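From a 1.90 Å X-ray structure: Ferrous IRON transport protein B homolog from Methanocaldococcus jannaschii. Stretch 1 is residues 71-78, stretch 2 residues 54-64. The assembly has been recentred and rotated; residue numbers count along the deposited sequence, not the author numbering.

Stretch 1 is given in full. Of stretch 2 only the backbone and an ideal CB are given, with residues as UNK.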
# COMPACT_ATOMS: atom_id res chain seq x y z
N ILE A 71 -17.02 1.80 -3.37
CA ILE A 71 -17.69 2.78 -2.51
C ILE A 71 -17.09 2.78 -1.11
O ILE A 71 -16.90 3.84 -0.52
CB ILE A 71 -19.21 2.51 -2.39
CG1 ILE A 71 -19.84 2.31 -3.76
CG2 ILE A 71 -19.90 3.64 -1.63
CD1 ILE A 71 -19.85 3.55 -4.61
N ILE A 72 -16.81 1.59 -0.59
CA ILE A 72 -16.21 1.47 0.74
C ILE A 72 -14.81 2.10 0.79
O ILE A 72 -14.49 2.84 1.73
CB ILE A 72 -16.12 -0.01 1.18
CG1 ILE A 72 -17.52 -0.62 1.31
CG2 ILE A 72 -15.35 -0.12 2.50
CD1 ILE A 72 -17.52 -2.03 1.85
N ALA A 73 -13.99 1.82 -0.22
CA ALA A 73 -12.64 2.37 -0.30
C ALA A 73 -12.66 3.90 -0.38
O ALA A 73 -11.94 4.58 0.34
CB ALA A 73 -11.89 1.78 -1.50
N ARG A 74 -13.49 4.42 -1.28
CA ARG A 74 -13.56 5.86 -1.49
C ARG A 74 -14.05 6.63 -0.27
O ARG A 74 -13.50 7.68 0.07
CB ARG A 74 -14.42 6.19 -2.71
CG ARG A 74 -14.99 7.60 -2.70
CD ARG A 74 -14.97 8.21 -4.09
NE ARG A 74 -15.80 9.40 -4.16
CZ ARG A 74 -15.46 10.51 -4.80
NH1 ARG A 74 -14.28 10.59 -5.41
NH2 ARG A 74 -16.28 11.55 -4.83
N ASP A 75 -15.09 6.11 0.39
CA ASP A 75 -15.63 6.74 1.59
C ASP A 75 -14.59 6.79 2.71
O ASP A 75 -14.54 7.76 3.48
CB ASP A 75 -16.87 6.00 2.09
CG ASP A 75 -18.09 6.23 1.20
OD1 ASP A 75 -19.14 5.60 1.45
OD2 ASP A 75 -18.00 7.04 0.24
N TYR A 76 -13.77 5.75 2.81
CA TYR A 76 -12.76 5.73 3.86
C TYR A 76 -11.74 6.84 3.67
O TYR A 76 -11.43 7.59 4.60
CB TYR A 76 -12.06 4.37 3.95
CG TYR A 76 -11.06 4.33 5.09
CD1 TYR A 76 -11.47 4.01 6.38
CD2 TYR A 76 -9.73 4.66 4.89
CE1 TYR A 76 -10.56 4.00 7.43
CE2 TYR A 76 -8.83 4.64 5.92
CZ TYR A 76 -9.24 4.31 7.19
OH TYR A 76 -8.32 4.30 8.22
N ILE A 77 -11.21 6.96 2.46
CA ILE A 77 -10.18 7.97 2.21
C ILE A 77 -10.71 9.39 2.41
O ILE A 77 -10.04 10.23 3.01
CB ILE A 77 -9.57 7.80 0.81
CG1 ILE A 77 -8.76 6.51 0.75
CG2 ILE A 77 -8.69 8.99 0.46
CD1 ILE A 77 -8.28 6.15 -0.62
N ILE A 78 -11.92 9.65 1.91
CA ILE A 78 -12.55 10.97 1.99
C ILE A 78 -12.99 11.36 3.40
O ILE A 78 -12.74 12.48 3.86
CB ILE A 78 -13.79 11.05 1.07
CG1 ILE A 78 -13.36 11.13 -0.39
CG2 ILE A 78 -14.65 12.25 1.44
CD1 ILE A 78 -12.53 12.35 -0.72
N UNK A 54 -3.06 0.24 11.07
CA UNK A 54 -3.17 -0.12 9.67
C UNK A 54 -4.54 -0.70 9.36
O UNK A 54 -5.05 -1.56 10.09
CB UNK A 54 -2.07 -1.12 9.29
N UNK A 55 -5.14 -0.22 8.28
CA UNK A 55 -6.38 -0.79 7.77
C UNK A 55 -6.19 -1.25 6.33
O UNK A 55 -5.62 -0.52 5.50
CB UNK A 55 -7.52 0.23 7.86
N UNK A 56 -6.65 -2.46 6.04
CA UNK A 56 -6.51 -3.07 4.73
C UNK A 56 -7.83 -2.89 4.00
O UNK A 56 -8.83 -3.51 4.38
CB UNK A 56 -6.12 -4.55 4.83
N UNK A 57 -7.84 -2.03 2.99
CA UNK A 57 -9.06 -1.73 2.25
C UNK A 57 -9.29 -2.76 1.15
O UNK A 57 -8.33 -3.34 0.61
CB UNK A 57 -8.99 -0.32 1.65
N UNK A 58 -10.57 -2.98 0.80
CA UNK A 58 -10.95 -3.94 -0.23
C UNK A 58 -10.25 -3.63 -1.55
O UNK A 58 -10.12 -2.46 -1.91
CB UNK A 58 -12.47 -3.94 -0.42
N UNK A 59 -9.82 -4.67 -2.24
CA UNK A 59 -9.15 -4.53 -3.53
C UNK A 59 -10.04 -3.83 -4.54
O UNK A 59 -11.20 -4.20 -4.73
CB UNK A 59 -8.73 -5.90 -4.07
N UNK A 60 -9.49 -2.82 -5.20
CA UNK A 60 -10.24 -2.06 -6.20
C UNK A 60 -9.35 -1.73 -7.39
O UNK A 60 -8.12 -1.65 -7.25
CB UNK A 60 -10.81 -0.78 -5.59
N UNK A 61 -9.96 -1.57 -8.56
CA UNK A 61 -9.22 -1.17 -9.76
C UNK A 61 -9.30 0.33 -9.99
O UNK A 61 -8.49 0.91 -10.72
CB UNK A 61 -9.75 -1.91 -10.99
N UNK A 62 -10.30 0.96 -9.38
CA UNK A 62 -10.51 2.39 -9.48
C UNK A 62 -11.41 2.87 -8.35
O UNK A 62 -11.88 2.07 -7.54
CB UNK A 62 -11.11 2.75 -10.84
N UNK A 63 -11.67 4.18 -8.30
CA UNK A 63 -12.52 4.74 -7.25
C UNK A 63 -13.78 5.44 -7.78
O UNK A 63 -14.21 6.46 -7.25
CB UNK A 63 -11.71 5.73 -6.42
N UNK A 64 -14.36 4.88 -8.83
CA UNK A 64 -15.67 5.32 -9.27
C UNK A 64 -16.69 4.61 -8.39
O UNK A 64 -16.32 3.97 -7.41
CB UNK A 64 -15.90 5.03 -10.75

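Residues 71-78 form a helix whose side presented to the other stretch is built from Ile 72, Ala 73, Arg 74, Tyr 76 and Ile 77, a largely apolar surface, with the Tyr 76 hydroxyl and the polar end of Arg 74 as exceptions. The partner arrives as a strand over 54-56 and continues as loop or turn.

Position 54 has extended angles and its CB points away from the helix, so the helix sets no limit on it; a beta-branched residue is comfortable in such a strand. It is Val 54.

At 55 the strand alternation turns CB toward the helix, and the ideal CB lies 4.2 Å from Tyr 76 OH. With the tyrosine so near, a compact apolar side chain would fit, and phi/psi of -122/133° favours beta-branching: valine, isoleucine or perhaps threonine. The residue is Val 55, in rotamer p, which brings its CG1 to 3.3 Å from Tyr 76 OH and 3.5 Å from Tyr 76 CZ, an oblique packing against the ring.

Position 56 lies out of reach of the helix, which therefore offers no guide; it is Asp 56.

Position 57 has its CA nearest to that of Ala 73, with 6.0 Å between Ala 73 CA and the CA of this residue. Its ideal CB is 4.8 Å from Ala 73 CB, and Tyr 76 and Ile 77 offer apolar surface within reach of a longer chain. An apolar chain of some length, leucine or methionine, would suit it. Leu 57 does so with chi1 m and chi2 t: Leu 57 CD2 sits 3.8 Å from Tyr 76 CG; Leu 57 CD1 is 4.0 Å from Tyr 76 CD2 and also reaches Ile 77, 4.5 Å from Ile 77 CG1.

At 58, phi of -56° and psi of 140° suit proline, though many residues tolerate them. CB points toward the helix but no atom of it is within 5.5 Å, so a modest apolar group is enough to meet Ile 72. Pro 58 supplies it, its CG 4.2 Å from Ile 72 CG2.

Position 59 points its ideal CB away, and -59/131° is open to most residues, so the angles do not demand the Gly 59 found here.

Position 60 is extended, its ideal CB 4.9 Å from Ala 73 CB. A short apolar residue such as valine or isoleucine can reach the methyl; Val 60 does, with CG1 4.2 Å from Ala 73 CB.

Positions 61 and 62 are out of reach of the helix, which leaves their identities undetermined: Tyr 61 and Ser 62.

At 63 the chain comes back, with its ideal CB 4.6 Å from Arg 74 CB. Ala 73 and Ile 77 offer apolar surface beside it, suited to leucine, isoleucine or methionine. Leu 63 places CD2 3.8 Å from Ala 73 CB and CD1 4.4 Å from Ile 77 CD1. Its backbone O also lies 3.7 Å from Arg 74 CD, a contact with the aliphatic part of the arginine.

Position 64 points away, leaving room for a polar residue; Thr 64 uses OG1 to hydrogen-bond elsewhere in the structure.

Stretch 2, residues 54-64: VVDLPGVYSLT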
# COMPACT_ATOMS: atom_id res chain seq x y z
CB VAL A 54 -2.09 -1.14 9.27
CG1 VAL A 54 -2.15 -1.43 7.77
CG2 VAL A 54 -0.70 -0.65 9.67
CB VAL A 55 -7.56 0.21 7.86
CG1 VAL A 55 -7.27 1.43 7.01
CG2 VAL A 55 -8.85 -0.45 7.41
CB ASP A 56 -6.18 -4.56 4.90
CG ASP A 56 -5.68 -5.22 3.62
OD1 ASP A 56 -5.62 -4.54 2.57
OD2 ASP A 56 -5.34 -6.42 3.66
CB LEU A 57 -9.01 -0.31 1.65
CG LEU A 57 -8.94 0.85 2.65
CD1 LEU A 57 -8.65 2.17 1.94
CD2 LEU A 57 -10.23 0.96 3.47
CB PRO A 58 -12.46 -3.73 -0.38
CG PRO A 58 -12.90 -3.11 0.92
CD PRO A 58 -11.74 -2.29 1.39
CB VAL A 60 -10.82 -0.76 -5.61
CG1 VAL A 60 -11.92 -1.08 -4.59
CG2 VAL A 60 -9.71 0.08 -4.96
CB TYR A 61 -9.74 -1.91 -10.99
CG TYR A 61 -9.36 -3.36 -11.06
CD1 TYR A 61 -8.05 -3.75 -11.30
CD2 TYR A 61 -10.32 -4.35 -10.90
CE1 TYR A 61 -7.70 -5.10 -11.37
CE2 TYR A 61 -9.99 -5.69 -10.97
CZ TYR A 61 -8.68 -6.06 -11.21
OH TYR A 61 -8.36 -7.40 -11.28
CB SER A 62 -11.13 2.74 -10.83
OG SER A 62 -12.32 2.00 -11.03
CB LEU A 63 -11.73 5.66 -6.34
CG LEU A 63 -10.68 4.92 -5.51
CD1 LEU A 63 -9.78 5.86 -4.73
CD2 LEU A 63 -11.35 3.91 -4.58
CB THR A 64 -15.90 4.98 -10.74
OG1 THR A 64 -15.81 3.57 -10.93
CG2 THR A 64 -14.83 5.67 -11.60
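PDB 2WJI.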